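PDB 2VPZ: thiosulfate reductase from Thermus thermophilus, which probably catalyses the reduction of sulfur compounds such as polysulfide or thiosulfate, using a four-iron four-sulfur cluster and a molybdenum held by two pterin guanine dinucleotides. Local coordinates for residues Val58-Val62 and Ala508-Leu512; Leu78-Gly82 and Asp213-Thr217; Gly161-Ala165 and Lys402-Asp406; Ala259-Ala263 and Trp300-Thr305. All blocks are in the same frame, centred on the assembly; numbering follows the deposited sequence.

Contact 1 (Val58-Val62 and Ala508-Leu512)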
# COMPACT_ATOMS: atom_id res chain seq x y z
N VAL A 58 -16.70 25.95 34.66
CA VAL A 58 -15.95 25.99 35.94
C VAL A 58 -16.02 27.50 36.29
O VAL A 58 -15.29 28.31 35.74
CB VAL A 58 -14.43 25.56 35.78
CG1 VAL A 58 -13.65 25.95 37.06
CG2 VAL A 58 -14.33 24.04 35.52
N GLY A 59 -16.90 27.88 37.21
CA GLY A 59 -17.05 29.29 37.49
C GLY A 59 -17.73 29.95 36.28
O GLY A 59 -18.59 29.34 35.64
N ASN A 60 -17.31 31.17 35.93
CA ASN A 60 -17.88 31.93 34.81
C ASN A 60 -17.28 31.64 33.44
O ASN A 60 -17.06 32.56 32.65
CB ASN A 60 -17.78 33.45 35.08
CG ASN A 60 -18.98 34.00 35.84
OD1 ASN A 60 -18.99 35.17 36.27
ND2 ASN A 60 -19.99 33.17 36.00
N ARG A 61 -17.01 30.38 33.14
CA ARG A 61 -16.40 30.07 31.86
C ARG A 61 -16.59 28.63 31.34
O ARG A 61 -16.27 27.66 32.02
CB ARG A 61 -14.90 30.43 31.92
CG ARG A 61 -14.04 29.77 30.84
CD ARG A 61 -13.50 30.74 29.78
NE ARG A 61 -12.45 30.09 29.00
CZ ARG A 61 -11.16 30.43 28.98
NH1 ARG A 61 -10.73 31.46 29.71
NH2 ARG A 61 -10.29 29.72 28.26
N VAL A 62 -17.13 28.54 30.13
CA VAL A 62 -17.38 27.27 29.45
C VAL A 62 -16.08 26.77 28.75
O VAL A 62 -15.67 27.32 27.72
CB VAL A 62 -18.56 27.44 28.41
CG1 VAL A 62 -18.70 26.17 27.55
CG2 VAL A 62 -19.89 27.75 29.16
N ALA A 508 -25.42 28.74 31.20
CA ALA A 508 -24.32 27.97 31.80
C ALA A 508 -23.70 28.86 32.91
O ALA A 508 -23.02 28.36 33.81
CB ALA A 508 -23.25 27.57 30.73
N HIS A 509 -23.97 30.16 32.84
CA HIS A 509 -23.48 31.18 33.80
C HIS A 509 -24.13 32.55 33.44
O HIS A 509 -24.64 32.66 32.33
CB HIS A 509 -21.90 31.26 33.80
CG HIS A 509 -21.28 31.93 32.61
ND1 HIS A 509 -20.49 31.28 31.72
CD2 HIS A 509 -21.27 33.22 32.22
CE1 HIS A 509 -20.02 32.12 30.82
NE2 HIS A 509 -20.48 33.32 31.11
N GLU A 510 -24.11 33.54 34.32
CA GLU A 510 -24.71 34.85 34.02
C GLU A 510 -23.99 35.76 33.05
O GLU A 510 -22.73 35.75 33.00
CB GLU A 510 -25.04 35.71 35.28
CG GLU A 510 -24.19 35.46 36.55
CD GLU A 510 -23.30 36.65 37.00
OE1 GLU A 510 -23.77 37.82 36.94
OE2 GLU A 510 -22.14 36.40 37.44
N PRO A 511 -24.75 36.58 32.27
CA PRO A 511 -24.19 37.51 31.29
C PRO A 511 -22.94 38.25 31.83
O PRO A 511 -22.78 38.43 33.04
CB PRO A 511 -25.36 38.44 31.00
CG PRO A 511 -26.58 37.55 31.09
CD PRO A 511 -26.22 36.54 32.21
N LEU A 512 -22.06 38.71 30.94
CA LEU A 512 -20.85 39.40 31.37
C LEU A 512 -20.91 40.91 31.07
O LEU A 512 -21.64 41.34 30.16
CB LEU A 512 -19.59 38.70 30.74
CG LEU A 512 -18.84 37.52 31.44
CD1 LEU A 512 -19.72 36.90 32.54
CD2 LEU A 512 -18.37 36.43 30.44

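Contact 2 (Leu78-Gly82 and Asp213-Thr217). With MGD (2-amino-5,6-dimercapto-7-methyl-3,7,8a,9-tetrahydro-8-oxa-1,3,9,10-tetraaza-anthracen-4-one guanosine dinucleotide), chain I; SF4 (iron/sulfur cluster), chain G.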
# COMPACT_ATOMS: atom_id res chain seq x y z
N LEU A 78 -20.12 16.34 17.31
CA LEU A 78 -20.11 17.79 17.10
C LEU A 78 -19.10 18.15 15.98
O LEU A 78 -18.03 17.53 15.87
CB LEU A 78 -19.72 18.52 18.42
CG LEU A 78 -20.57 19.70 18.97
CD1 LEU A 78 -22.08 19.32 18.97
CD2 LEU A 78 -20.12 20.10 20.39
N CYS A 79 -19.45 19.13 15.14
CA CYS A 79 -18.57 19.59 14.07
C CYS A 79 -17.57 20.59 14.68
O CYS A 79 -17.74 21.01 15.83
CB CYS A 79 -19.38 20.28 12.93
SG CYS A 79 -19.82 22.10 13.21
N PRO A 80 -16.52 20.99 13.92
CA PRO A 80 -15.50 21.96 14.39
C PRO A 80 -16.07 23.31 14.92
O PRO A 80 -15.64 23.83 15.95
CB PRO A 80 -14.55 22.11 13.20
CG PRO A 80 -15.41 21.72 11.99
CD PRO A 80 -16.32 20.64 12.51
N ARG A 81 -17.03 23.87 14.19
CA ARG A 81 -17.68 25.14 14.56
C ARG A 81 -18.40 25.06 15.91
O ARG A 81 -18.43 26.04 16.67
CB ARG A 81 -18.63 25.59 13.43
CG ARG A 81 -17.86 25.97 12.16
CD ARG A 81 -18.73 26.06 10.90
NE ARG A 81 -19.57 24.88 10.66
CZ ARG A 81 -20.90 24.85 10.69
NH1 ARG A 81 -21.60 25.94 10.94
NH2 ARG A 81 -21.54 23.69 10.48
N GLY A 82 -18.98 23.90 16.20
CA GLY A 82 -19.67 23.70 17.46
C GLY A 82 -18.67 23.66 18.61
O GLY A 82 -18.90 24.25 19.68
N ASP A 213 -19.61 22.03 3.70
CA ASP A 213 -20.88 22.45 4.38
C ASP A 213 -20.83 21.34 5.44
O ASP A 213 -20.87 20.13 5.14
CB ASP A 213 -22.12 22.30 3.45
CG ASP A 213 -23.40 21.77 4.19
OD1 ASP A 213 -23.47 21.84 5.45
OD2 ASP A 213 -24.32 21.31 3.49
N THR A 214 -20.76 21.76 6.69
CA THR A 214 -20.50 20.85 7.76
C THR A 214 -21.59 20.64 8.84
O THR A 214 -21.28 20.30 10.01
CB THR A 214 -19.06 21.25 8.29
OG1 THR A 214 -18.24 20.10 8.42
CG2 THR A 214 -19.12 22.08 9.54
N HIS A 215 -22.86 20.83 8.43
CA HIS A 215 -24.07 20.62 9.25
C HIS A 215 -23.89 19.21 9.82
O HIS A 215 -23.79 18.21 9.11
CB HIS A 215 -25.39 20.74 8.39
CG HIS A 215 -25.95 22.12 8.28
ND1 HIS A 215 -26.82 22.51 7.30
CD2 HIS A 215 -25.73 23.20 9.03
CE1 HIS A 215 -27.11 23.79 7.45
NE2 HIS A 215 -26.46 24.22 8.50
N ASN A 216 -23.88 19.19 11.15
CA ASN A 216 -23.66 17.97 11.91
C ASN A 216 -24.27 16.65 11.43
O ASN A 216 -23.58 15.80 10.83
CB ASN A 216 -24.01 18.16 13.38
CG ASN A 216 -23.37 17.13 14.28
OD1 ASN A 216 -22.80 16.16 13.78
ND2 ASN A 216 -23.45 17.34 15.60
N THR A 217 -25.56 16.48 11.69
CA THR A 217 -26.29 15.25 11.38
C THR A 217 -26.20 14.76 9.94
O THR A 217 -26.13 13.54 9.69
CB THR A 217 -27.81 15.33 11.77
OG1 THR A 217 -28.01 16.22 12.86
CG2 THR A 217 -28.35 13.93 12.13
PB MGD I . -24.40 24.81 -2.81
O1B MGD I . -24.48 26.20 -3.28
O2B MGD I . -25.33 23.81 -3.29
O3B MGD I . -24.47 25.13 -1.24
O3A MGD I . -24.08 25.07 1.27
PA MGD I . -24.78 24.30 0.09
O1A MGD I . -26.19 24.31 0.49
O2A MGD I . -24.23 22.96 0.02
O5' MGD I . -22.98 24.23 -3.06
C5' MGD I . -21.72 24.90 -3.14
C4' MGD I . -21.11 24.16 -4.32
O4' MGD I . -21.93 24.59 -5.40
C3' MGD I . -19.67 24.51 -4.75
O3' MGD I . -18.87 23.31 -4.94
C2' MGD I . -19.81 25.23 -6.11
O2' MGD I . -18.87 24.66 -7.03
C1' MGD I . -21.14 24.72 -6.59
N9 MGD I . -21.75 25.32 -7.81
C8 MGD I . -21.62 26.61 -8.24
N7 MGD I . -22.31 26.83 -9.40
C5 MGD I . -22.87 25.64 -9.74
C6 MGD I . -23.65 25.14 -10.89
O6 MGD I . -23.98 25.96 -11.75
N1 MGD I . -24.03 23.86 -10.92
C2 MGD I . -23.66 22.98 -9.95
N2 MGD I . -24.07 21.66 -10.02
N3 MGD I . -22.93 23.36 -8.85
C4 MGD I . -22.51 24.65 -8.70
C10 MGD I . -24.48 26.23 1.97
C11 MGD I . -25.13 25.72 3.21
O11 MGD I . -24.11 25.14 4.04
C12 MGD I . -26.07 26.75 3.90
S12 MGD I . -27.27 27.55 3.04
C13 MGD I . -25.99 27.07 5.24
S13 MGD I . -27.12 28.11 5.96
C14 MGD I . -24.91 26.47 6.11
N15 MGD I . -23.82 27.32 6.43
C16 MGD I . -22.59 26.81 6.77
C17 MGD I . -21.40 27.63 7.18
O17 MGD I . -21.51 28.88 7.27
N18 MGD I . -20.22 27.00 7.52
C19 MGD I . -20.16 25.65 7.39
N19 MGD I . -18.99 25.09 7.65
N20 MGD I . -21.17 24.80 6.99
C21 MGD I . -22.39 25.36 6.73
N22 MGD I . -23.42 24.64 6.32
C23 MGD I . -24.46 25.16 5.50
FE1 SF4 G . -24.46 22.08 15.06
FE2 SF4 G . -21.97 22.52 13.98
FE3 SF4 G . -24.03 24.29 13.58
FE4 SF4 G . -22.87 24.12 16.05
S1 SF4 G . -21.83 24.81 14.11
S2 SF4 G . -25.14 24.22 15.59
S3 SF4 G . -22.40 21.88 16.14
S4 SF4 G . -23.94 22.10 12.81

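Contact 3 (Gly161-Ala165 and Lys402-Asp406)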
# COMPACT_ATOMS: atom_id res chain seq x y z
N GLY A 161 -47.05 46.14 13.93
CA GLY A 161 -47.77 46.45 12.70
C GLY A 161 -46.98 46.72 11.42
O GLY A 161 -47.48 47.42 10.53
N SER A 162 -45.75 46.22 11.31
CA SER A 162 -44.94 46.40 10.10
C SER A 162 -44.78 45.06 9.36
O SER A 162 -44.37 44.06 9.97
CB SER A 162 -43.52 46.98 10.42
OG SER A 162 -42.75 47.20 9.23
N PRO A 163 -45.16 44.99 8.05
CA PRO A 163 -45.03 43.76 7.25
C PRO A 163 -43.59 43.59 6.66
O PRO A 163 -43.26 42.56 6.06
CB PRO A 163 -46.09 43.91 6.16
CG PRO A 163 -46.17 45.40 5.94
CD PRO A 163 -45.86 46.04 7.30
N ASN A 164 -42.76 44.62 6.85
CA ASN A 164 -41.39 44.69 6.34
C ASN A 164 -40.34 44.04 7.27
O ASN A 164 -39.40 44.68 7.77
CB ASN A 164 -41.04 46.15 5.98
CG ASN A 164 -42.03 46.77 4.96
OD1 ASN A 164 -42.20 46.25 3.85
ND2 ASN A 164 -42.69 47.87 5.35
N ALA A 165 -40.57 42.75 7.51
CA ALA A 165 -39.72 41.89 8.33
C ALA A 165 -39.14 40.79 7.41
O ALA A 165 -39.87 40.16 6.65
CB ALA A 165 -40.54 41.27 9.51
N LYS A 402 -51.28 49.06 4.75
CA LYS A 402 -50.07 49.13 3.89
C LYS A 402 -49.16 47.82 3.66
O LYS A 402 -48.41 47.46 4.58
CB LYS A 402 -49.05 50.20 4.35
CG LYS A 402 -49.44 51.67 4.10
CD LYS A 402 -48.24 52.57 3.72
CE LYS A 402 -48.67 54.00 3.31
NZ LYS A 402 -48.48 55.02 4.39
N PRO A 403 -49.28 47.20 2.50
CA PRO A 403 -48.55 45.99 2.17
C PRO A 403 -47.00 45.99 2.19
O PRO A 403 -46.39 47.05 1.97
CB PRO A 403 -49.11 45.65 0.78
CG PRO A 403 -49.26 47.00 0.14
CD PRO A 403 -49.64 47.97 1.30
N ARG A 404 -46.37 44.83 2.43
CA ARG A 404 -44.91 44.70 2.43
C ARG A 404 -44.46 45.41 1.13
O ARG A 404 -45.04 45.19 0.07
CB ARG A 404 -44.45 43.21 2.43
CG ARG A 404 -44.67 42.43 1.12
CD ARG A 404 -45.02 40.93 1.31
NE ARG A 404 -45.27 40.24 0.04
CZ ARG A 404 -44.35 39.80 -0.82
NH1 ARG A 404 -43.07 39.98 -0.56
NH2 ARG A 404 -44.71 39.19 -1.96
N ALA A 405 -43.43 46.25 1.26
CA ALA A 405 -42.88 47.08 0.17
C ALA A 405 -42.27 46.42 -1.08
O ALA A 405 -41.82 47.12 -1.99
CB ALA A 405 -41.89 48.13 0.78
N ASP A 406 -42.23 45.09 -1.15
CA ASP A 406 -41.68 44.38 -2.33
C ASP A 406 -42.78 43.54 -3.01
O ASP A 406 -42.52 42.65 -3.83
CB ASP A 406 -40.48 43.47 -1.92
CG ASP A 406 -40.86 42.28 -1.02
OD1 ASP A 406 -40.12 41.27 -1.02
OD2 ASP A 406 -41.88 42.38 -0.31

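Contact 4 (Ala259-Ala263 and Trp300-Thr305)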
# COMPACT_ATOMS: atom_id res chain seq x y z
N ALA A 259 -30.89 21.71 -17.86
CA ALA A 259 -30.86 20.94 -19.12
C ALA A 259 -30.55 19.44 -18.88
O ALA A 259 -31.03 18.56 -19.60
CB ALA A 259 -29.83 21.53 -20.12
N LEU A 260 -29.72 19.19 -17.86
CA LEU A 260 -29.30 17.85 -17.43
C LEU A 260 -30.53 17.23 -16.67
O LEU A 260 -30.86 16.05 -16.85
CB LEU A 260 -28.01 17.92 -16.57
CG LEU A 260 -27.15 16.74 -16.08
CD1 LEU A 260 -27.36 16.50 -14.58
CD2 LEU A 260 -27.46 15.46 -16.90
N LEU A 261 -31.23 18.02 -15.86
CA LEU A 261 -32.43 17.50 -15.17
C LEU A 261 -33.57 17.18 -16.19
O LEU A 261 -34.16 16.11 -16.12
CB LEU A 261 -32.90 18.46 -14.05
CG LEU A 261 -31.97 18.47 -12.81
CD1 LEU A 261 -32.13 19.78 -12.01
CD2 LEU A 261 -32.25 17.24 -11.93
N LEU A 262 -33.86 18.08 -17.14
CA LEU A 262 -34.89 17.82 -18.18
C LEU A 262 -34.60 16.55 -19.03
O LEU A 262 -35.52 15.78 -19.34
CB LEU A 262 -35.08 19.04 -19.12
CG LEU A 262 -35.63 20.34 -18.51
CD1 LEU A 262 -35.58 21.47 -19.55
CD2 LEU A 262 -37.06 20.14 -18.00
N ALA A 263 -33.34 16.34 -19.40
CA ALA A 263 -32.91 15.16 -20.19
C ALA A 263 -32.97 13.84 -19.39
O ALA A 263 -33.05 12.75 -19.96
CB ALA A 263 -31.48 15.37 -20.80
N TRP A 300 -29.40 16.67 -27.02
CA TRP A 300 -29.70 18.12 -26.89
C TRP A 300 -28.97 18.66 -25.61
O TRP A 300 -28.39 19.75 -25.64
CB TRP A 300 -31.22 18.35 -26.76
CG TRP A 300 -31.62 19.74 -26.21
CD1 TRP A 300 -31.75 20.91 -26.92
CD2 TRP A 300 -31.92 20.08 -24.84
NE1 TRP A 300 -32.11 21.94 -26.08
CE2 TRP A 300 -32.23 21.46 -24.80
CE3 TRP A 300 -31.97 19.34 -23.64
CZ2 TRP A 300 -32.57 22.13 -23.59
CZ3 TRP A 300 -32.32 20.00 -22.43
CH2 TRP A 300 -32.62 21.38 -22.43
N ALA A 301 -28.99 17.88 -24.51
CA ALA A 301 -28.35 18.21 -23.22
C ALA A 301 -26.82 18.31 -23.26
O ALA A 301 -26.23 19.27 -22.77
CB ALA A 301 -28.78 17.18 -22.12
N GLU A 302 -26.18 17.31 -23.84
CA GLU A 302 -24.71 17.24 -23.97
C GLU A 302 -24.05 18.47 -24.64
O GLU A 302 -22.86 18.78 -24.45
CB GLU A 302 -24.32 15.98 -24.76
CG GLU A 302 -23.24 16.19 -25.82
CD GLU A 302 -22.57 14.90 -26.28
OE1 GLU A 302 -21.33 14.82 -26.17
OE2 GLU A 302 -23.28 13.99 -26.76
N LYS A 303 -24.85 19.14 -25.44
CA LYS A 303 -24.50 20.29 -26.25
C LYS A 303 -24.34 21.57 -25.39
O LYS A 303 -23.44 22.38 -25.62
CB LYS A 303 -25.61 20.39 -27.31
CG LYS A 303 -25.47 21.35 -28.46
CD LYS A 303 -26.87 21.57 -29.09
CE LYS A 303 -27.02 22.96 -29.74
NZ LYS A 303 -25.76 23.41 -30.42
N HIS A 304 -25.21 21.71 -24.39
CA HIS A 304 -25.19 22.86 -23.46
C HIS A 304 -24.46 22.53 -22.13
O HIS A 304 -23.74 23.35 -21.56
CB HIS A 304 -26.64 23.32 -23.08
CG HIS A 304 -27.56 23.64 -24.22
ND1 HIS A 304 -27.42 24.75 -25.01
CD2 HIS A 304 -28.64 22.99 -24.69
CE1 HIS A 304 -28.38 24.79 -25.91
NE2 HIS A 304 -29.13 23.72 -25.74
N THR A 305 -24.66 21.31 -21.67
CA THR A 305 -24.19 20.76 -20.40
C THR A 305 -22.68 20.40 -20.41
O THR A 305 -21.91 20.66 -19.46
CB THR A 305 -25.18 19.57 -20.10
OG1 THR A 305 -26.05 19.90 -19.03
CG2 THR A 305 -24.45 18.25 -19.95

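Contact 1 (Val58-Val62 and Ala508-Leu512)
The carbonyl oxygen of Asn60 lies over one face of the His509 imidazole, displaced toward the rim, with Asn60 O 3.5 Å from His509 CE1. It makes no hydrogen bond there; the ring is simply laid beneath the peptide. His509 gets into this position with CG between its own backbone N and carbonyl carbon (chi1 75°). The side-chain amide of Asn60 reaches the same residue: ND2 comes to 3.5 Å from His509 CB, and the amide plane is turned 40° from that of the ring. On its other branch, Asn60 OD1 stands 3.6 Å from Glu510 OE2, too far to count as a bond, and Leu512 CD1 brushes past OD1 at 4.2 Å. Beside the histidine, Val62 CG2 packs on Ala508 CB at 3.7 Å. The contact joins the turn between strands 52-57 and 62-67, in the iron-sulfur part of the chain, to the loop leading into helix 518-528. Tyr90 lies against both sides: its hydroxyl bonds to Val62 N and its side chain also touches His509. Were His509 replaced by an alanine, the Asn60 peptide would probably lose the flat surface beneath it, leaving a gap next to Tyr90. No hydrogen bond crosses between the segments, and His509 ND1 is buried without a polar partner in the model, so the contact probably rests on shape and dispersion more than on directed bonds.

Contact 2 (Leu78-Gly82 and Asp213-Thr217)
The guanidinium of Arg81 is sandwiched between two cofactors, with Thr214 at its edge. Over the centre of one face lies C19 of the MGD pterin, 3.4 Å above the plane; over the opposite face, nearer the rim, is sulfur S1 of the iron-sulfur cluster. Thr214 O lies in plane at the edge and takes a weak hydrogen bond from Arg81 NH2 (3.4 Å), while Thr214 CG2 presses in tightly beside NE. A bend at chi3 (-51°) folds the arginine chain into this slot, and Thr630 takes a hydrogen bond from NH1. The other flat group, the His215 ring, has N22 of the same pterin over its centre and stacks with Trp49.

Three bonds fix the pterin edge and the turn beneath it. Thr214 N donates almost straight to MGD N20 (3.1 Å), and Asp213 OD1 accepts from MGD N22 (2.9 Å). The same OD1 receives His215 N at 3.2 Å, closing an Asx turn. On the cluster side, Cys79 SG ligates iron FE2 at 2.3 Å and weakly caps its helix through Gly82 N. Arg81 thus bridges cluster and pterin, consistent with a path for electrons between them.

Helix 80-84 starts at the cluster just after Cys79. Facing it is the start of helix 216-227, the helix of a beta-alpha-beta unit whose parallel strands, 202-206 and 231-235, are neighbours in their sheet.

Contact 3 (Gly161-Ala165 and Lys402-Asp406)
Pro163 and Asn164 meet the loop of Lys402-Asp406 just beyond a Schellman motif, in which Gly161 ends helix 149-160 with positive phi. From there the chain leads into strand 165-166, at the margin of a parallel sheet, and Asn164 makes the bend as the centre of an inverse gamma turn, closed by a weak bond from Ala165 N to Pro163 O.

One hydrogen bond joins the two loops. Ala405 N donates to Asn164 OD1 at 2.9 Å, nearly straight (173°) and in the carbonyl plane. The asparagine holds CG beside its own backbone N and anti to its carbonyl carbon (chi1 -56°), which swings the amide across to the other loop. Its second branch is used too: ND2 bonds to the hydroxyl of Tyr430 and weakly to Glu138 O, so both ends of this buried amide are engaged and its rotation is fixed. Cutting Asn164 back to an alanine would probably leave Ala405 N without its acceptor and the Tyr430 hydroxyl without this partner, and the two loops would be less firmly joined.

Pro163 supplies the apolar side of the contact. Its ring lies against the other backbone, with CG 3.6 Å from Arg404 N, and its CB is 4.1 Å from Arg404 CB. The Arg404 chain then leads away and bends at chi2, and its NH1 forms a salt bridge with Asp406 OD2 at 2.7 Å that braces the loop from within. Back at the proline, the nearest atom of the other loop is a carbonyl oxygen: Lys402 O lies 3.3 Å from Pro163 CG.

Contact 4 (Ala259-Ala263 and Trp300-Thr305)
Trp300 holds CG anti to its backbone N (chi1 163°), with chi2 at 84°, and this carries the six-membered end of the indole across to Ala259 in an antiparallel helix pair. The segments Ala259-Ala263 and Trp300-Thr305 run at 166° to each other, with axes 9.0 Å apart at closest approach, and three alanines sit where the backbones come together. Trp300 CH2 rests 3.6 Å from Ala259 CB, and the neighbouring CZ3 is 3.4 Å from Ala259 O, an oxygen already engaged in its own helix by Ala263 N. From one turn further along, Leu262 reaches in obliquely, its CD1 meeting Trp300 CH2 at 4.1 Å.

Within its own helix the tryptophan is backed by the next turn: His304 CD2 lies over one indole face, 3.8 Å above the plane and toward the rim. Phe296 meets the indole as well, while Phe608 touches both Ala259 and His304. On the far flank, Ile312 of helix 309-320 packs on Leu260, Ala301 and Thr305, so a third helix covers the seam there. The contact joins helix 257-270 to helix 298-305 through apolar packing, with no hydrogen bond between the two segments. Thr305 OG1 comes to 3.7 Å from Leu260 CB, and at the other end of the seam Ala263 CB meets Ala301 CB at 3.5 Å.

From the N terminus, contact 1 opens first, at Val58-Val62, and closes only at Ala508-Leu512, so the other three are nested within its long loop. Contact 2 opens next, in the iron-sulfur part of the chain, and closes at Asp213-Thr217 beside the pterin. Before it closes, contact 3 has started at Gly161-Ala165; it ends at Lys402-Asp406, and the two therefore cross. Contact 4, a short local closure between two helices, follows contact 2 in series and is nested inside contact 3. Contacts 1 and 2 tie the iron-sulfur part to the molybdopterin oxidoreductase part, whereas contacts 3 and 4 stay within the latter. Centres of contacts 1 and 4 are about 57 Å apart.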